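Local coordinates for protein carboxylesterase YBFK (PDB 4CCY) that hydrolyses carboxylic esters to an alcohol and a carboxylate, acting as an alpha/beta-hydrolase carboxylesterase, at residues A[24-29]-A[193-198]; A[33-38]-A[46-51]; A[236-241]-A[261-266]. One frame throughout, in Å; residues are numbered along the deposited sequence.

Contact 1. Residues A[24-29]-A[193-198]; sequences SLSLWP and HPLLQR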
loop_
_atom_site.group_PDB
_atom_site.type_symbol
_atom_site.label_atom_id
_atom_site.label_comp_id
_atom_site.label_asym_id
_atom_site.label_seq_id
_atom_site.Cartn_x
_atom_site.Cartn_y
_atom_site.Cartn_z
ATOM N N SER A 24 8.928 10.460 -11.460
ATOM C CA SER A 24 7.963 9.364 -11.525
ATOM C C SER A 24 6.557 9.899 -11.697
ATOM O O SER A 24 5.733 9.274 -12.366
ATOM C CB SER A 24 8.047 8.482 -10.280
ATOM O OG SER A 24 9.234 7.717 -10.284
ATOM N N LEU A 25 6.308 11.074 -11.123
ATOM C CA LEU A 25 4.986 11.686 -11.132
ATOM C C LEU A 25 4.556 12.273 -12.486
ATOM O O LEU A 25 3.385 12.597 -12.680
ATOM C CB LEU A 25 4.844 12.696 -9.980
ATOM C CG LEU A 25 4.676 12.100 -8.559
ATOM C CD1 LEU A 25 4.726 13.173 -7.475
ATOM C CD2 LEU A 25 3.374 11.316 -8.454
ATOM N N SER A 26 5.492 12.388 -13.428
ATOM C CA SER A 26 5.145 12.714 -14.809
ATOM C C SER A 26 4.243 11.632 -15.427
ATOM O O SER A 26 3.579 11.877 -16.427
ATOM C CB SER A 26 6.403 12.896 -15.659
ATOM O OG SER A 26 7.115 11.671 -15.759
ATOM N N LEU A 27 4.221 10.446 -14.826
ATOM C CA LEU A 27 3.372 9.358 -15.304
ATOM C C LEU A 27 1.916 9.524 -14.871
ATOM O O LEU A 27 1.052 8.809 -15.354
ATOM C CB LEU A 27 3.912 7.991 -14.857
ATOM C CG LEU A 27 5.321 7.596 -15.342
ATOM C CD1 LEU A 27 5.786 6.298 -14.687
ATOM C CD2 LEU A 27 5.425 7.512 -16.867
ATOM N N TRP A 28 1.650 10.457 -13.958
ATOM C CA TRP A 28 0.286 10.712 -13.500
ATOM C C TRP A 28 -0.543 11.187 -14.672
ATOM O O TRP A 28 -0.246 12.223 -15.249
ATOM C CB TRP A 28 0.298 11.739 -12.380
ATOM C CG TRP A 28 -0.716 11.493 -11.291
ATOM C CD1 TRP A 28 -1.927 12.159 -11.090
ATOM C CD2 TRP A 28 -0.636 10.507 -10.205
ATOM N NE1 TRP A 28 -2.582 11.666 -9.994
ATOM C CE2 TRP A 28 -1.863 10.674 -9.410
ATOM C CE3 TRP A 28 0.291 9.539 -9.825
ATOM C CZ2 TRP A 28 -2.123 9.899 -8.283
ATOM C CZ3 TRP A 28 0.020 8.765 -8.692
ATOM C CH2 TRP A 28 -1.167 8.934 -7.945
ATOM N N PRO A 29 -1.574 10.419 -15.058
ATOM C CA PRO A 29 -2.315 10.639 -16.293
ATOM C C PRO A 29 -3.400 11.727 -16.199
ATOM O O PRO A 29 -4.009 12.075 -17.215
ATOM C CB PRO A 29 -2.977 9.281 -16.523
ATOM C CG PRO A 29 -3.298 8.823 -15.138
ATOM C CD PRO A 29 -2.107 9.259 -14.310
ATOM N N HIS A 193 8.373 0.245 -14.815
ATOM C CA HIS A 193 8.707 1.400 -15.636
ATOM C C HIS A 193 10.054 1.918 -15.161
ATOM O O HIS A 193 10.324 1.924 -13.973
ATOM C CB HIS A 193 7.651 2.484 -15.518
ATOM C CG HIS A 193 7.843 3.620 -16.492
ATOM N ND1 HIS A 193 8.838 4.528 -16.370
ATOM C CD2 HIS A 193 7.134 3.969 -17.640
ATOM C CE1 HIS A 193 8.769 5.404 -17.385
ATOM N NE2 HIS A 193 7.726 5.065 -18.161
ATOM N N PRO A 194 10.932 2.338 -16.088
ATOM C CA PRO A 194 12.252 2.846 -15.669
ATOM C C PRO A 194 12.231 3.958 -14.595
ATOM O O PRO A 194 13.146 4.034 -13.767
ATOM C CB PRO A 194 12.848 3.364 -16.974
ATOM C CG PRO A 194 12.229 2.504 -18.015
ATOM C CD PRO A 194 10.843 2.170 -17.549
ATOM N N LEU A 195 11.210 4.813 -14.614
ATOM C CA LEU A 195 11.112 5.886 -13.629
ATOM C C LEU A 195 10.915 5.326 -12.231
ATOM O O LEU A 195 11.567 5.779 -11.289
ATOM C CB LEU A 195 10.014 6.888 -13.994
ATOM C CG LEU A 195 10.298 7.744 -15.242
ATOM C CD1 LEU A 195 9.116 8.646 -15.561
ATOM C CD2 LEU A 195 11.580 8.556 -15.091
ATOM N N LEU A 196 10.051 4.319 -12.099
ATOM C CA LEU A 196 9.819 3.680 -10.803
ATOM C C LEU A 196 11.022 2.887 -10.307
ATOM O O LEU A 196 11.344 2.939 -9.122
ATOM C CB LEU A 196 8.563 2.798 -10.803
ATOM C CG LEU A 196 7.360 3.328 -10.019
ATOM C CD1 LEU A 196 6.249 2.285 -9.972
ATOM C CD2 LEU A 196 7.750 3.747 -8.600
ATOM N N GLN A 197 11.674 2.168 -11.218
ATOM C CA GLN A 197 12.927 1.469 -10.932
ATOM C C GLN A 197 13.912 2.438 -10.288
ATOM O O GLN A 197 14.469 2.163 -9.218
ATOM C CB GLN A 197 13.526 0.918 -12.233
ATOM C CG GLN A 197 14.841 0.156 -12.069
ATOM C CD GLN A 197 14.647 -1.284 -11.629
ATOM O OE1 GLN A 197 13.584 -1.872 -11.851
ATOM N NE2 GLN A 197 15.676 -1.863 -11.001
ATOM N N ARG A 198 14.083 3.591 -10.925
ATOM C CA ARG A 198 15.048 4.581 -10.481
ATOM C C ARG A 198 14.711 5.142 -9.095
ATOM O O ARG A 198 15.586 5.243 -8.230
ATOM C CB ARG A 198 15.159 5.704 -11.519
ATOM C CG ARG A 198 15.931 6.912 -11.031
ATOM C CD ARG A 198 17.423 6.679 -11.180
ATOM N NE ARG A 198 18.201 7.535 -10.285
ATOM C CZ ARG A 198 18.704 7.131 -9.122
ATOM N NH1 ARG A 198 18.501 5.884 -8.704
ATOM N NH2 ARG A 198 19.413 7.974 -8.377
#
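S24 and L195 bring the two backbones closest, their CA atoms 5.1 Å apart. S24 is the last residue of helix 12-24, and beyond it residues 25-27 keep helical backbone angles without the regular bonds. On the other side, H193 is the N-cap of helix 194-205, whose first turn points L195 at the loop. The side chains of L27 and H193 meet tip to tip. One L27 methyl, CD1, stands over the middle of the imidazole, 3.8 Å from the H193 ring centroid and 9° off the ring normal, a CH-pi contact. The second methyl, CD2, lies over the same face nearer the NE2 end, 3.6 Å from H193 NE2. P194 CD lies against the opposite face, toward the rim, which helps keep the ring between two aliphatic groups. CG of H193 is anti to the backbone N (chi1 -172°), and with chi2 at -72° the ring presents ND1 to L195 N, 3.0 Å away and in the ring plane. P194 suits the first helical position, which needs no N-H donor. This helix comes between strands 146-152 and 236-241, where alpha/beta hydrolases commonly carry their cap region, so the contact joins probable cap to N-terminal helix. An alanine in place of H193 would probably leave L195 N without its capping acceptor and the L27 methyls without the ring face they rest on. L195 adds an apolar contact, its CD1 3.9 Å from L27 CG, the two leucines crossing obliquely. The same methyl lies 3.6 Å from S26 OG, a hydroxyl engaged with the carbonyl of Q23. S24 is small enough for its OG to come 3.2 Å from L195 O, though its hydrogen bond goes to Q199 OE1. Y71 of helix 71-80 touches both L27 and H193.

Contact 2. Residues A[33-38]-A[46-51]; sequences EAFYVS and IIASGP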
loop_
_atom_site.group_PDB
_atom_site.type_symbol
_atom_site.label_atom_id
_atom_site.label_comp_id
_atom_site.label_asym_id
_atom_site.label_seq_id
_atom_site.Cartn_x
_atom_site.Cartn_y
_atom_site.Cartn_z
ATOM N N GLU A 33 -3.868 17.339 -6.928
ATOM C CA GLU A 33 -3.413 18.324 -5.958
ATOM C C GLU A 33 -2.530 17.604 -4.958
ATOM O O GLU A 33 -2.969 16.650 -4.332
ATOM C CB GLU A 33 -4.605 18.948 -5.228
ATOM C CG GLU A 33 -5.495 19.838 -6.077
ATOM C CD GLU A 33 -6.805 20.217 -5.388
ATOM O OE1 GLU A 33 -7.224 19.515 -4.435
ATOM O OE2 GLU A 33 -7.429 21.222 -5.808
ATOM N N ALA A 34 -1.290 18.052 -4.811
ATOM C CA ALA A 34 -0.403 17.478 -3.794
ATOM C C ALA A 34 -0.368 18.419 -2.601
ATOM O O ALA A 34 -0.300 19.623 -2.782
ATOM C CB ALA A 34 0.996 17.259 -4.366
ATOM N N PHE A 35 -0.448 17.882 -1.385
ATOM C CA PHE A 35 -0.378 18.707 -0.155
ATOM C C PHE A 35 -0.071 17.835 1.067
ATOM O O PHE A 35 -0.004 16.619 0.952
ATOM C CB PHE A 35 -1.678 19.507 0.067
ATOM C CG PHE A 35 -2.922 18.652 0.132
ATOM C CD1 PHE A 35 -3.531 18.172 -1.039
ATOM C CD2 PHE A 35 -3.493 18.329 1.354
ATOM C CE1 PHE A 35 -4.669 17.374 -0.981
ATOM C CE2 PHE A 35 -4.635 17.530 1.416
ATOM C CZ PHE A 35 -5.229 17.057 0.251
ATOM N N TYR A 36 0.128 18.457 2.228
ATOM C CA TYR A 36 0.362 17.690 3.448
ATOM C C TYR A 36 -0.805 17.832 4.398
ATOM O O TYR A 36 -1.461 18.871 4.430
ATOM C CB TYR A 36 1.647 18.128 4.150
ATOM C CG TYR A 36 2.888 17.954 3.311
ATOM C CD1 TYR A 36 3.300 18.953 2.422
ATOM C CD2 TYR A 36 3.652 16.797 3.401
ATOM C CE1 TYR A 36 4.430 18.793 1.641
ATOM C CE2 TYR A 36 4.789 16.636 2.634
ATOM C CZ TYR A 36 5.170 17.637 1.764
ATOM O OH TYR A 36 6.283 17.476 0.999
ATOM N N VAL A 37 -1.059 16.779 5.166
ATOM C CA VAL A 37 -1.992 16.879 6.282
ATOM C C VAL A 37 -1.274 16.611 7.593
ATOM O O VAL A 37 -0.283 15.867 7.637
ATOM C CB VAL A 37 -3.233 15.963 6.134
ATOM C CG1 VAL A 37 -4.142 16.476 5.023
ATOM C CG2 VAL A 37 -2.860 14.511 5.940
ATOM N N SER A 38 -1.779 17.222 8.661
ATOM C CA SER A 38 -1.205 17.044 9.985
ATOM C C SER A 38 -1.666 15.760 10.640
ATOM O O SER A 38 -2.818 15.363 10.512
ATOM C CB SER A 38 -1.544 18.229 10.877
ATOM O OG SER A 38 -0.524 19.212 10.765
ATOM N N ILE A 46 -0.205 13.851 0.609
ATOM C CA ILE A 46 -1.396 13.370 -0.111
ATOM C C ILE A 46 -1.353 13.820 -1.572
ATOM O O ILE A 46 -1.053 14.978 -1.853
ATOM C CB ILE A 46 -2.704 13.951 0.497
ATOM C CG1 ILE A 46 -2.710 13.896 2.036
ATOM C CG2 ILE A 46 -3.946 13.337 -0.159
ATOM C CD1 ILE A 46 -2.860 12.525 2.655
ATOM N N ILE A 47 -1.668 12.912 -2.496
ATOM C CA ILE A 47 -1.988 13.303 -3.858
ATOM C C ILE A 47 -3.475 13.028 -4.098
ATOM O O ILE A 47 -3.891 11.882 -4.061
ATOM C CB ILE A 47 -1.127 12.575 -4.903
ATOM C CG1 ILE A 47 0.363 12.849 -4.646
ATOM C CG2 ILE A 47 -1.528 13.013 -6.307
ATOM C CD1 ILE A 47 1.324 12.056 -5.510
ATOM N N ALA A 48 -4.254 14.089 -4.326
ATOM C CA ALA A 48 -5.715 13.993 -4.471
ATOM C C ALA A 48 -6.188 14.237 -5.910
ATOM O O ALA A 48 -5.754 15.186 -6.570
ATOM C CB ALA A 48 -6.407 14.969 -3.523
ATOM N N SER A 49 -7.074 13.373 -6.389
ATOM C CA SER A 49 -7.599 13.483 -7.760
ATOM C C SER A 49 -9.089 13.150 -7.797
ATOM O O SER A 49 -9.633 12.644 -6.825
ATOM C CB SER A 49 -6.828 12.562 -8.708
ATOM O OG SER A 49 -5.450 12.495 -8.361
ATOM N N GLY A 50 -9.745 13.441 -8.918
ATOM C CA GLY A 50 -11.137 13.053 -9.087
ATOM C C GLY A 50 -12.113 14.118 -8.637
ATOM O O GLY A 50 -11.701 15.108 -8.038
ATOM N N PRO A 51 -13.418 13.916 -8.926
ATOM C CA PRO A 51 -14.434 14.938 -8.658
ATOM C C PRO A 51 -14.592 15.177 -7.164
ATOM O O PRO A 51 -14.666 14.223 -6.389
ATOM C CB PRO A 51 -15.725 14.337 -9.255
ATOM C CG PRO A 51 -15.292 13.149 -10.060
ATOM C CD PRO A 51 -14.013 12.675 -9.454
#
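F35 lays its phenyl ring across I46, so that I46 CB stands over one face, 4.2 Å from the F35 ring centroid and toward the rim, in a CH-pi contact. CG of F35 lies between the backbone N and the carbonyl carbon (chi1 57°), and chi2 of -80° turns the ring's face to I46. At the ring edge, near its plane, A48 CB lies 3.9 Å from F35 CE1; the small methyl of A48 fits against this rim. V37 approaches I46 from another direction, its side chain at about a right angle, with V37 CG2 3.8 Å from I46 CD1. The beta-branched I46 thus serves two partners, offering CB and CG2 to the ring and CD1 to the valine.

E33, F35, I46 and A48 share one face of this antiparallel beta hairpin, while A34 and I47 form a non-hydrogen-bonded pair on the other. F35 and I46 are a hydrogen-bonded pair, with I46 N 2.8 Å from F35 O and F35 N 3.0 Å from I46 O. E33 and A48 make the second such pair. The carboxylate of E33 is held by salt bridges to R82 and K52, a negative charge that suits a place beside two basic partners.

Strand 33-37 forms the outer margin of the mixed central sheet, and strand 42-49 links it to strand 82-86, where Y84 touches both I46 and A48. Helix 104-118 lies over the same face, L118 meeting F35 and V37.

Contact 3. Residues A[236-241]-A[261-266]; sequences VLLMFG and PGIQAE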
loop_
_atom_site.group_PDB
_atom_site.type_symbol
_atom_site.label_atom_id
_atom_site.label_comp_id
_atom_site.label_asym_id
_atom_site.label_seq_id
_atom_site.Cartn_x
_atom_site.Cartn_y
_atom_site.Cartn_z
ATOM N N VAL A 236 -14.613 -6.885 2.199
ATOM C CA VAL A 236 -13.224 -6.942 1.817
ATOM C C VAL A 236 -13.107 -7.633 0.454
ATOM O O VAL A 236 -13.738 -8.673 0.220
ATOM C CB VAL A 236 -12.368 -7.679 2.887
ATOM C CG1 VAL A 236 -10.937 -7.926 2.406
ATOM C CG2 VAL A 236 -12.361 -6.909 4.206
ATOM N N LEU A 237 -12.320 -7.029 -0.437
ATOM C CA LEU A 237 -11.821 -7.694 -1.637
ATOM C C LEU A 237 -10.329 -7.984 -1.455
ATOM O O LEU A 237 -9.535 -7.060 -1.227
ATOM C CB LEU A 237 -12.036 -6.822 -2.880
ATOM C CG LEU A 237 -11.280 -7.261 -4.141
ATOM C CD1 LEU A 237 -11.785 -8.600 -4.696
ATOM C CD2 LEU A 237 -11.341 -6.181 -5.201
ATOM N N LEU A 238 -9.964 -9.261 -1.549
ATOM C CA LEU A 238 -8.588 -9.720 -1.366
ATOM C C LEU A 238 -8.027 -10.337 -2.651
ATOM O O LEU A 238 -8.591 -11.306 -3.186
ATOM C CB LEU A 238 -8.514 -10.757 -0.235
ATOM C CG LEU A 238 -7.114 -11.288 0.123
ATOM C CD1 LEU A 238 -6.154 -10.163 0.498
ATOM C CD2 LEU A 238 -7.182 -12.321 1.234
ATOM N N MET A 239 -6.913 -9.787 -3.131
ATOM C CA MET A 239 -6.331 -10.225 -4.391
ATOM C C MET A 239 -4.869 -10.625 -4.230
ATOM O O MET A 239 -4.071 -9.886 -3.671
ATOM C CB MET A 239 -6.468 -9.133 -5.470
ATOM C CG MET A 239 -7.913 -8.693 -5.717
ATOM S SD MET A 239 -8.059 -7.445 -7.010
ATOM C CE MET A 239 -7.816 -8.432 -8.474
ATOM N N PHE A 240 -4.532 -11.805 -4.724
ATOM C CA PHE A 240 -3.139 -12.238 -4.806
ATOM C C PHE A 240 -2.792 -12.515 -6.257
ATOM O O PHE A 240 -3.679 -12.789 -7.080
ATOM C CB PHE A 240 -2.928 -13.538 -4.037
ATOM C CG PHE A 240 -3.284 -13.473 -2.584
ATOM C CD1 PHE A 240 -2.391 -12.940 -1.651
ATOM C CD2 PHE A 240 -4.495 -13.990 -2.132
ATOM C CE1 PHE A 240 -2.725 -12.915 -0.297
ATOM C CE2 PHE A 240 -4.825 -13.967 -0.786
ATOM C CZ PHE A 240 -3.944 -13.422 0.129
ATOM N N GLY A 241 -1.498 -12.471 -6.566
ATOM C CA GLY A 241 -0.988 -12.877 -7.873
ATOM C C GLY A 241 -0.500 -14.316 -7.795
ATOM O O GLY A 241 0.119 -14.714 -6.806
ATOM N N PRO A 261 -15.801 -13.188 7.081
ATOM C CA PRO A 261 -17.201 -13.190 6.626
ATOM C C PRO A 261 -17.468 -12.339 5.369
ATOM O O PRO A 261 -17.175 -11.143 5.339
ATOM C CB PRO A 261 -17.966 -12.603 7.824
ATOM C CG PRO A 261 -17.085 -12.843 8.997
ATOM C CD PRO A 261 -15.689 -12.675 8.464
ATOM N N GLY A 262 -18.024 -12.971 4.341
ATOM C CA GLY A 262 -18.402 -12.283 3.108
ATOM C C GLY A 262 -17.249 -11.839 2.227
ATOM O O GLY A 262 -17.453 -11.048 1.312
ATOM N N ILE A 263 -16.040 -12.353 2.480
ATOM C CA ILE A 263 -14.855 -11.943 1.704
ATOM C C ILE A 263 -14.962 -12.353 0.234
ATOM O O ILE A 263 -15.461 -13.433 -0.094
ATOM C CB ILE A 263 -13.520 -12.473 2.302
ATOM C CG1 ILE A 263 -12.318 -11.781 1.648
ATOM C CG2 ILE A 263 -13.396 -13.994 2.154
ATOM C CD1 ILE A 263 -11.055 -11.776 2.486
ATOM N N GLN A 264 -14.486 -11.473 -0.640
ATOM C CA GLN A 264 -14.231 -11.841 -2.018
ATOM C C GLN A 264 -12.719 -11.929 -2.179
ATOM O O GLN A 264 -12.012 -10.914 -2.146
ATOM C CB GLN A 264 -14.870 -10.839 -2.975
ATOM C CG GLN A 264 -16.384 -10.789 -2.812
ATOM C CD GLN A 264 -17.048 -9.644 -3.544
ATOM O OE1 GLN A 264 -16.551 -9.168 -4.562
ATOM N NE2 GLN A 264 -18.195 -9.195 -3.027
ATOM N N ALA A 265 -12.231 -13.155 -2.292
ATOM C CA ALA A 265 -10.798 -13.411 -2.414
ATOM C C ALA A 265 -10.524 -14.173 -3.704
ATOM O O ALA A 265 -11.314 -15.041 -4.094
ATOM C CB ALA A 265 -10.289 -14.188 -1.208
ATOM N N GLU A 266 -9.408 -13.837 -4.358
ATOM C CA GLU A 266 -9.033 -14.441 -5.623
ATOM C C GLU A 266 -7.530 -14.445 -5.838
ATOM O O GLU A 266 -6.793 -13.656 -5.234
ATOM C CB GLU A 266 -9.733 -13.727 -6.801
ATOM C CG GLU A 266 -9.386 -12.249 -6.955
ATOM C CD GLU A 266 -10.183 -11.564 -8.057
ATOM O OE1 GLU A 266 -11.316 -11.150 -7.811
ATOM O OE2 GLU A 266 -9.695 -11.450 -9.184
HETATM O O HOH W 1 -15.666 -9.030 4.065
HETATM O O HOH W 2 -16.720 -8.557 0.173
#
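I263 and V236 open the contact with apolar packing, I263 CD1 lying 3.9 Å from V236 CG1 and equally near L238 CB. A265 continues this face: its small CB is 4.0 Å from L238 CB. On the opposite face M239 and E266 lie side by side, pointing the same way. Bent at chi3, M239 brings its CE methyl to 3.6 Å from E266 OE2 in plain packing, the carboxylate being satisfied by a salt bridge to R286 and a hydrogen bond to Y282 OH. R286 also binds Q264 OE1.

A parallel ladder sets this register. V236 O receives Q264 N, Q264 O receives L238 N at 2.7 Å, L238 O receives E266 N, and E266 O receives F240 N. Where the ladder begins, a water donates to both V236 O and G262 O, and G262 has the positive phi that glycine tolerates. Near the ladder's other end, F240 lies close to E244, the probable triad acid.

The two strands belong to a beta-alpha-beta unit whose helix 249-259 covers L238, F240 and A265. Helix 280-290 packs on the L237, M239 and Q264 side, and strand 146-152 pairs with the other edge of 236-241.

Contacts 2 and 3 belong to one mixed sheet yet sit near its two ends: their centres are 28 Å apart, with the hairpin at one margin and strands 236-241 and 264-268 at the other. Contact 1 lies off the sheet, its centre 18 Å from that of contact 2, and touches it where L25 and W28 pack on I47. Along the chain, contact 2 falls between the two segments of contact 1, and contact 3 follows both. The order fits an alpha/beta hydrolase: an N-terminal helix and hairpin, the parallel core strands, the probable cap helices, then the last strands, which lead to E244 and H273, the probable acid and base of the charge relay.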